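PDB 6R9N: uncharacterized protein from Treponema denticola ATCC 35404, which probably senses ferrous iron and oxygen for bacterial chemotaxis, through a diiron centre that stabilises an iron-peroxy species. Local coordinates for residues 150-155 against 166-171; 140-145 against 210-215; 8-13 against 65-70; 15-20 against 131-136; 52-57 against 89-94. All blocks are in the same frame, centred on the assembly; numbering follows the deposited sequence.

Contact 1. Residues 150-155 against 166-171. With FE (Fe (III) ion), chain D; FE (Fe (III) ion), chain C; PER (peroxide ion), chain E; O (oxygen atom), chain F.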
# COMPACT_ATOMS: atom_id res chain seq x y z
N PRO A 150 1.83 6.66 -1.90
CA PRO A 150 2.66 7.87 -1.77
C PRO A 150 4.05 7.72 -2.36
O PRO A 150 4.70 8.73 -2.66
CB PRO A 150 2.74 8.11 -0.25
CG PRO A 150 2.41 6.79 0.37
CD PRO A 150 1.47 6.08 -0.59
N GLY A 151 4.55 6.49 -2.50
CA GLY A 151 5.79 6.21 -3.21
C GLY A 151 5.57 5.18 -4.31
O GLY A 151 5.65 3.97 -4.07
N GLN A 152 5.25 5.65 -5.52
CA GLN A 152 5.00 4.78 -6.67
C GLN A 152 5.75 5.33 -7.87
O GLN A 152 5.78 6.54 -8.08
CB GLN A 152 3.49 4.70 -7.02
CG GLN A 152 3.21 3.88 -8.31
CD GLN A 152 1.71 3.77 -8.71
OE1 GLN A 152 1.19 2.67 -8.93
NE2 GLN A 152 1.05 4.91 -8.87
N PHE A 153 6.32 4.42 -8.68
CA PHE A 153 6.91 4.79 -9.95
C PHE A 153 6.37 3.93 -11.08
O PHE A 153 6.05 2.75 -10.90
CB PHE A 153 8.46 4.69 -9.93
CG PHE A 153 9.10 5.66 -9.00
CD1 PHE A 153 9.47 6.92 -9.45
CD2 PHE A 153 9.30 5.34 -7.67
CE1 PHE A 153 10.05 7.83 -8.60
CE2 PHE A 153 9.87 6.26 -6.80
CZ PHE A 153 10.24 7.50 -7.26
N GLY A 154 6.28 4.53 -12.25
CA GLY A 154 6.20 3.77 -13.48
C GLY A 154 7.59 3.58 -14.06
O GLY A 154 8.56 4.13 -13.55
N LEU A 155 7.68 2.76 -15.11
CA LEU A 155 8.95 2.55 -15.80
C LEU A 155 8.72 2.78 -17.28
O LEU A 155 7.89 2.11 -17.89
CB LEU A 155 9.50 1.13 -15.53
CG LEU A 155 10.99 0.85 -15.80
CD1 LEU A 155 11.25 0.72 -17.29
CD2 LEU A 155 11.88 1.99 -15.18
N GLY A 166 2.07 0.93 -13.57
CA GLY A 166 1.60 0.51 -12.26
C GLY A 166 0.08 0.45 -12.23
O GLY A 166 -0.55 -0.10 -13.13
N ASP A 167 -0.51 0.98 -11.16
CA ASP A 167 -1.97 0.98 -11.05
C ASP A 167 -2.64 1.99 -11.98
O ASP A 167 -3.86 1.99 -12.10
CB ASP A 167 -2.41 1.28 -9.61
CG ASP A 167 -2.25 0.10 -8.69
OD1 ASP A 167 -2.19 -1.05 -9.18
OD2 ASP A 167 -2.16 0.32 -7.47
N ILE A 168 -1.87 2.91 -12.58
CA ILE A 168 -2.48 3.92 -13.43
C ILE A 168 -2.91 3.28 -14.74
O ILE A 168 -2.14 2.57 -15.40
CB ILE A 168 -1.50 5.09 -13.62
CG1 ILE A 168 -1.18 5.71 -12.26
CG2 ILE A 168 -2.08 6.15 -14.55
CD1 ILE A 168 0.09 6.54 -12.22
N GLY A 169 -4.18 3.49 -15.10
CA GLY A 169 -4.77 2.82 -16.24
C GLY A 169 -5.36 1.46 -15.92
O GLY A 169 -5.96 0.85 -16.80
N ALA A 170 -5.24 1.00 -14.67
CA ALA A 170 -5.68 -0.34 -14.32
C ALA A 170 -7.17 -0.52 -14.57
O ALA A 170 -7.97 0.36 -14.27
CB ALA A 170 -5.37 -0.65 -12.86
N ALA A 171 -7.53 -1.68 -15.10
CA ALA A 171 -8.91 -2.13 -15.15
C ALA A 171 -9.05 -3.22 -14.09
O ALA A 171 -8.21 -4.13 -14.00
CB ALA A 171 -9.27 -2.66 -16.54
FE FE D . -1.89 -0.71 -5.67
FE FE C . -2.38 -3.00 -8.20
O1 PER E . -4.22 -2.16 -7.10
O2 PER E . -4.10 -1.31 -5.88
O O F . -1.29 -2.52 -6.50
O HOH W 1 -0.29 2.74 -6.70

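Contact 2. Residues 140-145 against 210-215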
# COMPACT_ATOMS: atom_id res chain seq x y z
N LYS A 140 13.54 4.88 -17.59
CA LYS A 140 13.36 5.96 -16.63
C LYS A 140 12.24 5.62 -15.65
O LYS A 140 11.12 5.30 -16.07
CB LYS A 140 13.06 7.29 -17.34
CG LYS A 140 14.09 7.60 -18.44
CD LYS A 140 14.65 9.02 -18.35
N CYS A 141 12.54 5.74 -14.35
CA CYS A 141 11.53 5.58 -13.31
C CYS A 141 10.71 6.86 -13.25
O CYS A 141 11.25 7.94 -13.03
CB CYS A 141 12.21 5.33 -11.95
SG CYS A 141 13.12 3.74 -11.80
N ILE A 142 9.40 6.72 -13.43
CA ILE A 142 8.50 7.85 -13.66
C ILE A 142 7.76 8.13 -12.36
O ILE A 142 7.01 7.27 -11.89
CB ILE A 142 7.51 7.58 -14.81
CG1 ILE A 142 8.25 7.27 -16.12
CG2 ILE A 142 6.53 8.75 -14.97
CD1 ILE A 142 9.35 8.30 -16.48
N PRO A 143 7.93 9.31 -11.75
CA PRO A 143 7.21 9.62 -10.51
C PRO A 143 5.71 9.50 -10.71
O PRO A 143 5.13 10.12 -11.59
CB PRO A 143 7.62 11.07 -10.22
CG PRO A 143 8.88 11.28 -10.98
CD PRO A 143 8.77 10.43 -12.20
N SER A 144 5.06 8.72 -9.84
CA SER A 144 3.62 8.48 -9.96
C SER A 144 3.00 8.47 -8.59
O SER A 144 2.12 7.64 -8.29
CB SER A 144 3.35 7.16 -10.69
OG SER A 144 4.00 7.14 -11.95
N HIS A 145 3.44 9.38 -7.74
CA HIS A 145 3.13 9.33 -6.32
C HIS A 145 1.66 9.69 -6.07
O HIS A 145 1.05 10.47 -6.81
CB HIS A 145 4.07 10.25 -5.55
CG HIS A 145 5.52 9.97 -5.82
ND1 HIS A 145 6.10 8.75 -5.53
CD2 HIS A 145 6.49 10.74 -6.36
CE1 HIS A 145 7.38 8.79 -5.88
NE2 HIS A 145 7.64 9.99 -6.39
N VAL A 210 -0.33 13.50 -15.91
CA VAL A 210 -0.62 13.51 -17.34
C VAL A 210 0.32 14.45 -18.10
O VAL A 210 0.88 14.08 -19.15
CB VAL A 210 -2.10 13.88 -17.59
CG1 VAL A 210 -2.27 14.24 -19.05
CG2 VAL A 210 -3.01 12.71 -17.20
N GLU A 211 0.49 15.67 -17.58
CA GLU A 211 1.37 16.64 -18.23
C GLU A 211 2.80 16.13 -18.31
O GLU A 211 3.51 16.35 -19.30
CB GLU A 211 1.33 17.98 -17.48
N TYR A 212 3.27 15.49 -17.23
CA TYR A 212 4.60 14.89 -17.22
C TYR A 212 4.69 13.78 -18.26
O TYR A 212 5.61 13.76 -19.09
CB TYR A 212 4.90 14.36 -15.82
CG TYR A 212 6.32 13.91 -15.53
CD1 TYR A 212 6.82 12.73 -16.05
CD2 TYR A 212 7.15 14.67 -14.70
CE1 TYR A 212 8.12 12.31 -15.78
CE2 TYR A 212 8.45 14.26 -14.42
CZ TYR A 212 8.93 13.07 -14.96
OH TYR A 212 10.21 12.64 -14.69
N VAL A 213 3.71 12.88 -18.26
CA VAL A 213 3.78 11.72 -19.14
C VAL A 213 3.66 12.14 -20.59
O VAL A 213 4.36 11.60 -21.46
CB VAL A 213 2.70 10.70 -18.74
CG1 VAL A 213 2.45 9.68 -19.88
CG2 VAL A 213 3.10 10.00 -17.46
N ARG A 214 2.83 13.16 -20.88
CA ARG A 214 2.70 13.64 -22.25
C ARG A 214 4.04 14.08 -22.82
O ARG A 214 4.28 13.95 -24.03
CB ARG A 214 1.69 14.80 -22.30
CG ARG A 214 0.23 14.36 -22.48
CD ARG A 214 -0.63 15.56 -22.83
NE ARG A 214 -2.08 15.36 -22.67
CZ ARG A 214 -2.86 16.17 -21.94
NH1 ARG A 214 -4.17 15.96 -21.83
NH2 ARG A 214 -2.32 17.20 -21.30
N ARG A 215 4.94 14.58 -21.97
CA ARG A 215 6.25 15.02 -22.46
C ARG A 215 7.13 13.84 -22.83
O ARG A 215 7.95 13.95 -23.75
CB ARG A 215 6.94 15.89 -21.42
CG ARG A 215 6.28 17.22 -21.21
CD ARG A 215 7.09 18.08 -20.24
NE ARG A 215 8.32 18.54 -20.87
CZ ARG A 215 9.52 17.98 -20.68
NH1 ARG A 215 10.58 18.48 -21.31
NH2 ARG A 215 9.66 16.95 -19.86
O HOH W 2 12.81 10.51 -14.46

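Contact 3. Residues 8-13 against 65-70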
# COMPACT_ATOMS: atom_id res chain seq x y z
N GLY A 8 3.56 -15.86 -22.89
CA GLY A 8 4.21 -14.57 -23.06
C GLY A 8 3.98 -13.99 -24.44
O GLY A 8 4.09 -14.69 -25.44
N VAL A 9 3.71 -12.69 -24.49
CA VAL A 9 3.32 -11.98 -25.71
C VAL A 9 4.28 -10.82 -25.89
O VAL A 9 4.31 -9.90 -25.07
CB VAL A 9 1.88 -11.46 -25.62
CG1 VAL A 9 1.59 -10.52 -26.79
CG2 VAL A 9 0.88 -12.63 -25.54
N VAL A 10 5.01 -10.83 -27.00
CA VAL A 10 6.00 -9.79 -27.28
C VAL A 10 5.29 -8.55 -27.79
O VAL A 10 4.57 -8.61 -28.80
CB VAL A 10 7.04 -10.28 -28.29
CG1 VAL A 10 7.99 -9.14 -28.67
CG2 VAL A 10 7.81 -11.46 -27.70
N LEU A 11 5.48 -7.43 -27.10
CA LEU A 11 4.88 -6.15 -27.47
C LEU A 11 5.78 -5.31 -28.36
O LEU A 11 5.28 -4.51 -29.16
CB LEU A 11 4.57 -5.33 -26.23
CG LEU A 11 3.63 -6.00 -25.23
CD1 LEU A 11 3.38 -5.05 -24.06
CD2 LEU A 11 2.34 -6.38 -25.98
N TYR A 12 7.09 -5.47 -28.23
CA TYR A 12 8.08 -4.72 -28.98
C TYR A 12 9.30 -5.60 -29.13
O TYR A 12 9.64 -6.36 -28.23
CB TYR A 12 8.50 -3.39 -28.30
CG TYR A 12 9.71 -2.75 -28.97
CD1 TYR A 12 11.01 -3.15 -28.65
CD2 TYR A 12 9.55 -1.75 -29.94
CE1 TYR A 12 12.13 -2.59 -29.29
CE2 TYR A 12 10.68 -1.17 -30.58
CZ TYR A 12 11.96 -1.61 -30.24
OH TYR A 12 13.08 -1.07 -30.86
N GLU A 13 9.98 -5.45 -30.26
CA GLU A 13 11.12 -6.31 -30.55
C GLU A 13 12.05 -5.57 -31.49
O GLU A 13 11.58 -4.89 -32.41
CB GLU A 13 10.66 -7.64 -31.16
CG GLU A 13 11.68 -8.37 -31.99
CD GLU A 13 11.69 -7.89 -33.44
OE1 GLU A 13 12.79 -7.84 -34.03
OE2 GLU A 13 10.61 -7.55 -33.96
N SER A 65 11.14 -18.29 -19.15
CA SER A 65 12.11 -19.22 -19.71
C SER A 65 11.98 -19.43 -21.22
O SER A 65 12.91 -19.97 -21.82
CB SER A 65 11.99 -20.57 -19.01
OG SER A 65 12.06 -20.41 -17.60
N ARG A 66 10.87 -19.02 -21.84
CA ARG A 66 10.81 -19.04 -23.29
C ARG A 66 11.68 -17.96 -23.92
O ARG A 66 11.89 -17.99 -25.14
CB ARG A 66 9.37 -18.88 -23.78
CG ARG A 66 8.36 -19.64 -22.96
CD ARG A 66 7.03 -19.76 -23.68
NE ARG A 66 6.06 -20.52 -22.88
CZ ARG A 66 6.02 -21.85 -22.78
NH1 ARG A 66 5.09 -22.42 -22.02
NH2 ARG A 66 6.89 -22.60 -23.43
N PHE A 67 12.18 -17.02 -23.13
CA PHE A 67 12.94 -15.89 -23.64
C PHE A 67 14.32 -15.75 -23.04
O PHE A 67 15.22 -15.26 -23.72
CB PHE A 67 12.19 -14.58 -23.38
CG PHE A 67 10.83 -14.53 -23.99
CD1 PHE A 67 10.67 -14.22 -25.34
CD2 PHE A 67 9.70 -14.82 -23.24
CE1 PHE A 67 9.42 -14.17 -25.91
CE2 PHE A 67 8.43 -14.79 -23.81
CZ PHE A 67 8.29 -14.46 -25.14
N ILE A 68 14.52 -16.17 -21.79
CA ILE A 68 15.76 -15.87 -21.09
C ILE A 68 15.88 -16.80 -19.90
O ILE A 68 14.87 -17.22 -19.32
CB ILE A 68 15.76 -14.38 -20.67
CG1 ILE A 68 17.18 -13.83 -20.60
CG2 ILE A 68 15.03 -14.16 -19.35
CD1 ILE A 68 17.17 -12.34 -20.34
N SER A 69 17.10 -17.12 -19.53
CA SER A 69 17.32 -17.88 -18.30
C SER A 69 17.03 -17.01 -17.09
O SER A 69 17.42 -15.83 -17.03
CB SER A 69 18.76 -18.40 -18.26
OG SER A 69 19.02 -19.27 -19.35
N VAL A 70 16.34 -17.59 -16.11
CA VAL A 70 15.93 -16.81 -14.95
C VAL A 70 17.17 -16.34 -14.19
O VAL A 70 17.12 -15.33 -13.48
CB VAL A 70 14.99 -17.66 -14.06
CG1 VAL A 70 15.79 -18.55 -13.12
CG2 VAL A 70 14.06 -16.76 -13.28

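Contact 4. Residues 15-20 against 131-136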
# COMPACT_ATOMS: atom_id res chain seq x y z
N ALA A 15 16.62 -6.23 -32.62
CA ALA A 15 17.69 -7.23 -32.53
C ALA A 15 18.27 -7.33 -31.12
O ALA A 15 18.78 -8.39 -30.74
CB ALA A 15 18.79 -6.90 -33.54
N ASP A 16 18.23 -6.25 -30.34
CA ASP A 16 18.90 -6.21 -29.06
C ASP A 16 17.98 -6.08 -27.85
O ASP A 16 18.47 -6.15 -26.72
CB ASP A 16 19.92 -5.06 -29.05
CG ASP A 16 21.04 -5.30 -30.03
OD1 ASP A 16 21.57 -6.44 -30.04
OD2 ASP A 16 21.36 -4.38 -30.82
N HIS A 17 16.67 -5.91 -28.06
CA HIS A 17 15.79 -5.45 -26.99
C HIS A 17 14.38 -5.95 -27.24
O HIS A 17 13.86 -5.81 -28.35
CB HIS A 17 15.81 -3.91 -26.92
CG HIS A 17 14.96 -3.33 -25.83
ND1 HIS A 17 15.45 -3.07 -24.57
CD2 HIS A 17 13.67 -2.91 -25.82
CE1 HIS A 17 14.50 -2.53 -23.83
NE2 HIS A 17 13.41 -2.42 -24.56
N LYS A 18 13.76 -6.54 -26.22
CA LYS A 18 12.36 -6.94 -26.28
C LYS A 18 11.62 -6.45 -25.05
O LYS A 18 12.17 -6.41 -23.95
CB LYS A 18 12.19 -8.46 -26.35
CG LYS A 18 12.64 -9.14 -27.63
CD LYS A 18 12.28 -10.61 -27.59
CE LYS A 18 12.99 -11.41 -28.68
NZ LYS A 18 13.29 -12.80 -28.22
N PHE A 19 10.34 -6.11 -25.25
CA PHE A 19 9.40 -5.82 -24.18
C PHE A 19 8.26 -6.83 -24.30
O PHE A 19 7.62 -6.91 -25.36
CB PHE A 19 8.88 -4.38 -24.28
CG PHE A 19 8.19 -3.87 -23.03
CD1 PHE A 19 7.08 -4.52 -22.51
CD2 PHE A 19 8.65 -2.73 -22.38
CE1 PHE A 19 6.45 -4.04 -21.36
CE2 PHE A 19 8.03 -2.25 -21.25
CZ PHE A 19 6.94 -2.89 -20.73
N ILE A 20 8.01 -7.59 -23.23
CA ILE A 20 7.16 -8.78 -23.25
C ILE A 20 6.12 -8.67 -22.14
O ILE A 20 6.46 -8.42 -20.98
CB ILE A 20 7.99 -10.07 -23.06
CG1 ILE A 20 9.04 -10.22 -24.16
CG2 ILE A 20 7.06 -11.31 -22.95
CD1 ILE A 20 10.28 -10.97 -23.70
N ILE A 131 17.86 3.70 -15.42
CA ILE A 131 18.55 2.42 -15.41
C ILE A 131 19.10 2.18 -16.82
O ILE A 131 18.34 2.21 -17.79
CB ILE A 131 17.60 1.28 -14.99
CG1 ILE A 131 16.87 1.66 -13.69
CG2 ILE A 131 18.35 -0.02 -14.81
CD1 ILE A 131 15.65 0.79 -13.41
N SER A 132 20.42 2.00 -16.92
CA SER A 132 21.08 1.83 -18.22
C SER A 132 20.99 0.38 -18.68
O SER A 132 21.13 -0.55 -17.89
CB SER A 132 22.56 2.23 -18.14
OG SER A 132 22.76 3.45 -17.45
N LEU A 133 20.79 0.20 -19.98
CA LEU A 133 20.71 -1.16 -20.49
C LEU A 133 21.90 -1.50 -21.38
O LEU A 133 22.52 -0.61 -21.98
CB LEU A 133 19.42 -1.34 -21.29
CG LEU A 133 18.14 -1.20 -20.46
CD1 LEU A 133 16.94 -1.38 -21.36
CD2 LEU A 133 18.15 -2.18 -19.31
N PRO A 134 22.24 -2.79 -21.49
CA PRO A 134 23.37 -3.20 -22.33
C PRO A 134 23.28 -2.75 -23.78
O PRO A 134 24.32 -2.54 -24.41
CB PRO A 134 23.35 -4.74 -22.23
CG PRO A 134 22.73 -5.02 -20.93
CD PRO A 134 21.76 -3.90 -20.64
N SER A 135 22.07 -2.62 -24.34
CA SER A 135 21.91 -2.16 -25.71
C SER A 135 22.34 -0.72 -25.95
O SER A 135 22.47 -0.32 -27.11
CB SER A 135 20.44 -2.27 -26.13
OG SER A 135 19.67 -1.30 -25.44
N GLY A 136 22.52 0.07 -24.91
CA GLY A 136 22.70 1.49 -25.07
C GLY A 136 21.49 2.33 -24.72
O GLY A 136 21.62 3.54 -24.52

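Contact 5. Residues 52-57 against 89-94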
# COMPACT_ATOMS: atom_id res chain seq x y z
N GLY A 52 4.66 -9.63 -8.67
CA GLY A 52 4.06 -10.13 -7.45
C GLY A 52 2.91 -11.07 -7.71
O GLY A 52 2.25 -11.05 -8.75
N GLY A 53 2.64 -11.87 -6.69
CA GLY A 53 1.73 -12.98 -6.79
C GLY A 53 2.50 -14.25 -6.50
O GLY A 53 3.09 -14.85 -7.41
N VAL A 54 2.54 -14.64 -5.22
CA VAL A 54 3.17 -15.89 -4.82
C VAL A 54 2.55 -17.09 -5.54
O VAL A 54 3.16 -18.17 -5.60
CB VAL A 54 3.09 -16.06 -3.29
CG1 VAL A 54 1.74 -16.64 -2.89
CG2 VAL A 54 4.21 -16.94 -2.78
N HIS A 55 1.36 -16.93 -6.10
CA HIS A 55 0.72 -18.06 -6.75
C HIS A 55 1.14 -18.16 -8.22
O HIS A 55 1.61 -17.20 -8.84
CB HIS A 55 -0.79 -17.99 -6.63
CG HIS A 55 -1.41 -19.33 -6.38
ND1 HIS A 55 -1.84 -20.15 -7.40
CD2 HIS A 55 -1.61 -20.01 -5.23
CE1 HIS A 55 -2.30 -21.27 -6.89
NE2 HIS A 55 -2.18 -21.22 -5.57
N LEU A 56 0.89 -19.35 -8.78
CA LEU A 56 1.79 -20.03 -9.71
C LEU A 56 3.04 -19.22 -10.03
O LEU A 56 3.15 -18.59 -11.10
CB LEU A 56 1.05 -20.42 -10.99
CG LEU A 56 -0.03 -21.48 -10.78
CD1 LEU A 56 -1.39 -20.95 -11.19
CD2 LEU A 56 0.31 -22.78 -11.51
N PHE A 57 3.99 -19.24 -9.10
CA PHE A 57 5.30 -18.68 -9.36
C PHE A 57 5.92 -19.40 -10.55
O PHE A 57 6.64 -18.80 -11.35
CB PHE A 57 6.15 -18.81 -8.10
CG PHE A 57 7.61 -18.56 -8.32
CD1 PHE A 57 8.53 -19.56 -8.10
CD2 PHE A 57 8.06 -17.31 -8.70
CE1 PHE A 57 9.89 -19.33 -8.28
CE2 PHE A 57 9.41 -17.08 -8.87
CZ PHE A 57 10.32 -18.08 -8.66
N ILE A 89 8.17 -11.78 -3.51
CA ILE A 89 9.55 -11.30 -3.50
C ILE A 89 10.53 -12.37 -3.01
O ILE A 89 11.66 -12.45 -3.50
CB ILE A 89 9.63 -10.01 -2.66
CG1 ILE A 89 10.99 -9.34 -2.85
CG2 ILE A 89 9.32 -10.27 -1.19
CD1 ILE A 89 11.25 -8.23 -1.85
N ALA A 90 10.14 -13.17 -2.01
CA ALA A 90 11.06 -14.18 -1.48
C ALA A 90 11.42 -15.22 -2.53
O ALA A 90 12.57 -15.66 -2.61
CB ALA A 90 10.45 -14.85 -0.25
N LEU A 91 10.45 -15.61 -3.36
CA LEU A 91 10.72 -16.62 -4.38
C LEU A 91 11.68 -16.10 -5.45
O LEU A 91 12.54 -16.84 -5.93
CB LEU A 91 9.41 -17.07 -5.02
CG LEU A 91 8.37 -17.56 -4.02
CD1 LEU A 91 7.05 -17.78 -4.73
CD2 LEU A 91 8.86 -18.84 -3.34
N TRP A 92 11.53 -14.84 -5.86
CA TRP A 92 12.42 -14.32 -6.89
C TRP A 92 13.83 -14.12 -6.36
O TRP A 92 14.81 -14.31 -7.10
CB TRP A 92 11.86 -13.02 -7.47
CG TRP A 92 10.56 -13.23 -8.17
CD1 TRP A 92 9.31 -12.91 -7.71
CD2 TRP A 92 10.38 -13.84 -9.45
NE1 TRP A 92 8.36 -13.27 -8.64
CE2 TRP A 92 8.99 -13.84 -9.71
CE3 TRP A 92 11.24 -14.37 -10.41
CZ2 TRP A 92 8.46 -14.36 -10.89
CZ3 TRP A 92 10.71 -14.90 -11.58
CH2 TRP A 92 9.33 -14.88 -11.80
N LEU A 93 13.97 -13.76 -5.08
CA LEU A 93 15.29 -13.56 -4.50
C LEU A 93 16.09 -14.85 -4.42
O LEU A 93 17.32 -14.81 -4.41
CB LEU A 93 15.19 -12.93 -3.10
CG LEU A 93 14.74 -11.47 -3.03
CD1 LEU A 93 14.85 -10.92 -1.62
CD2 LEU A 93 15.53 -10.61 -4.01
N GLY A 94 15.41 -16.00 -4.41
CA GLY A 94 16.11 -17.26 -4.29
C GLY A 94 16.72 -17.75 -5.59
O GLY A 94 17.74 -18.44 -5.57

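Contact 1. Residues 150-155 against 166-171
This contact belongs to the diiron site of a metallo-beta-lactamase-like fold: D167 bridges both irons, and Q152 supports D167 from the second shell. D167 OD2 binds the iron of chain D at 2.1 Å. D167 OD1 binds the iron of chain C at 2.2 Å. H80, D82 and H148 complete the protein ligands of the first iron, and D84, Q224 and H225 those of the second. The peroxide and the single oxygen atom also span the pair. Q152 reaches the loop from just before strand 153-157. Its chain is extended, with CG anti to the backbone N (chi1 175°). This carries Q152 OE1 to D167 N at 3.3 Å, a long but nearly straight bond (169°). The donor stands 29° out of the amide's carbonyl plane. A water also donates to D167 OD2 at 3.2 Å and, weakly, to Q152 OE1. On the other branch, Q152 NE2 lies 3.8 Å from I168 CD1 and bonds to the carbonyls M147 O and S144 O. The amide is thus held from both ends. Its oxygen receives the D167 backbone N-H, which probably helps to position the bridging carboxylate between the metals.

Contact 2. Residues 140-145 against 210-215
I142, P143, Y212 and V213 make the apolar part of this contact. I142 reaches out with its CG2 branch. I142 CG2 meets Y212 CE1 at 4.0 Å, approaching the ring obliquely. The same methyl lies 4.4 Å from V213 CG2, so one branch spans two consecutive helix residues. P143 meets the outer end of the tyrosine. P143 CD is 3.8 Å from Y212 CZ, and the proline side chain lies about crosswise to the tyrosine. P143 CD also packs against the hydroxyl oxygen Y212 OH at 3.6 Å. The ring is carried there by its first torsion: Y212 CG is anti to the backbone N (chi1 -169°), which sends the ring out from the helix to the strand. I142 and V213 also both rest on L163 of strand 162-164.

The elements that meet are strand 138-143 and helix 203-215. The axes of the short segments 140-143 and 210-215 approach to 9.8 Å and run roughly antiparallel, at 156°. This is a helix layered on the outer face of a beta sheet, as in the alpha-beta-beta-alpha sandwich of metallo-beta-lactamases.

The polar part is slight. One water links the two segments. It donates to C141 O at 3.3 Å and to Y212 OH at 3.4 Å, and both bonds are weak. S144 OG, just past the strand end, is bonded to W209 NE1 of the same helix. P143 also packs on L254 of the second subunit.

Contact 3. Residues 8-13 against 65-70
G8 O, the polar atom at this interface, sits at the edge of the F67 ring, near its plane, 4.2 Å from F67 CZ. G8 thus meets the ring with its backbone. It has no side chain, and F67 CE2 comes to 4.3 Å from G8 CA. The rest of the contact with the loop 65-70 is apolar and rests on the same ring.

V10 gives its CG2 branch. V10 CG2 lies 3.6 Å from F67 CE1, and the methyl comes to the ring obliquely. V10 CG1 is anti to the backbone N (chi1 175°), which leaves CG2 beside that N as the branch that meets the ring. V10 CG2 also sees F67 CZ, at 4.0 Å, so it spans one bond of the ring. Main chain of G8 and the V10 methyl thus meet the outer end of the ring at adjoining positions, around CZ.

Strand 17-21 also packs on F67, through I20. V10 touches I20 as well, so V10, I20 and F67 form one apolar patch near the surface. The loop follows helix 57-65 and precedes strand 73-77. Backbone hydrogen bonds of L11 and Y12 to F19, with those of V9 to W21, hold the strand on 17-21. L11 and Y12 both face F19, which makes a classic beta bulge in the outermost strand of the seven-stranded sheet, just beyond the point where F67 packs.

Contact 4. Residues 15-20 against 131-136
H17 and L133 lie at about a right angle to each other, and the leucine meets the imidazole at its edge. L133 CD1 sits near the ring plane, 3.7 Å from H17 CE1 and 3.9 Å from H17 ND1. H17 CG is anti to the backbone N (chi1 -178°), which swings the ring off strand 17-21 toward the loop 133-136. The leucine thus touches the carbon that lies between the two ring nitrogens. Both nitrogens have carboxylate partners: H17 NE2 bonds to D157 OD2 and H17 ND1 to D42 OD2. Two acids around one imidazole would probably favour its charged form, and would hold the ring fixed in rotation.

A second, looser touch lies toward the start of the strand. D16 CB and S135 CB face each other at 4.1 Å, each pointing from its own backbone toward the other segment. S135 OG turns back to its own loop and bonds to S137 N. The loop makes a type I turn from L133 to G136, closed by G136 N to L133 O at 3.0 Å.

D42 ties the two sides together, because its OD1 accepts from S135 N while OD2 holds H17. D42 belongs to strand 38-42, the neighbour of 17-21 in the seven-stranded sheet. The turn leads from strand 130-132 into strand 138-143 of the other sheet, so the contact joins the two sheets.

Contact 5. Residues 52-57 against 89-94
F57 CG is anti to its own N (chi1 167°), while W92 CG lies beside its N, and these torsions bring the two rings together. The pair is T-shaped, or edge-to-face. The edge of F57 points at the face of W92, with the planes at 80°. The centroids of the F57 ring and the W92 six-membered ring are 4.6 Å apart. F57 CE2 leads, and it stands 3.4 Å from W92 CE2, over the middle of the indole.

L91, one residue earlier on helix 89-95, covers a face of the phenylalanine. L91 CB lies 3.7 Å from the F57 ring centroid and only 5° off the ring normal, a CH-pi contact. The two side chains run past each other in opposite directions. L91 CD1 therefore ends near the root of the phenylalanine, 3.6 Å from F57 CB. The same methyl touches V54 CG2 at 3.5 Å, where the loop bends before helix 57-65.

F57 opens that helix, after L56 at the N-cap position. W92 also packs on V60, V61 and I64 of the same helix, so helices 57-65 and 89-95 meet around the indole. The ring-edge hydrogens of F57 meet the pi face of W92, while L91 offers its own C-H to the face of F57. These are weak, directional apolar contacts, and they probably help to set the tilt of the phenylalanine between its two neighbours.

How the contacts relate
Contacts 1 and 2 are buried and share the six-stranded sheet. Strands 138-143 and 153-157 are neighbours in it, and I142 N bonds to G154 O. Contact 1 alone is polar and metal-bound, whereas contact 2 is apolar and faces a helix. The centres of contacts 3, 4 and 5 lie about 17 Å from the chain centre. Contact 3 is a surface patch. Contact 4 is partly buried, next to a hydrogen-bonded histidine-aspartate network, and bridges both sheets, through 15-20 in one and strand 130-132 in the other. Contact 5 is aromatic and partly buried; its W92 touches V70 of contact 3. Contacts 2 and 5 lie on opposite sides of the chain's centre.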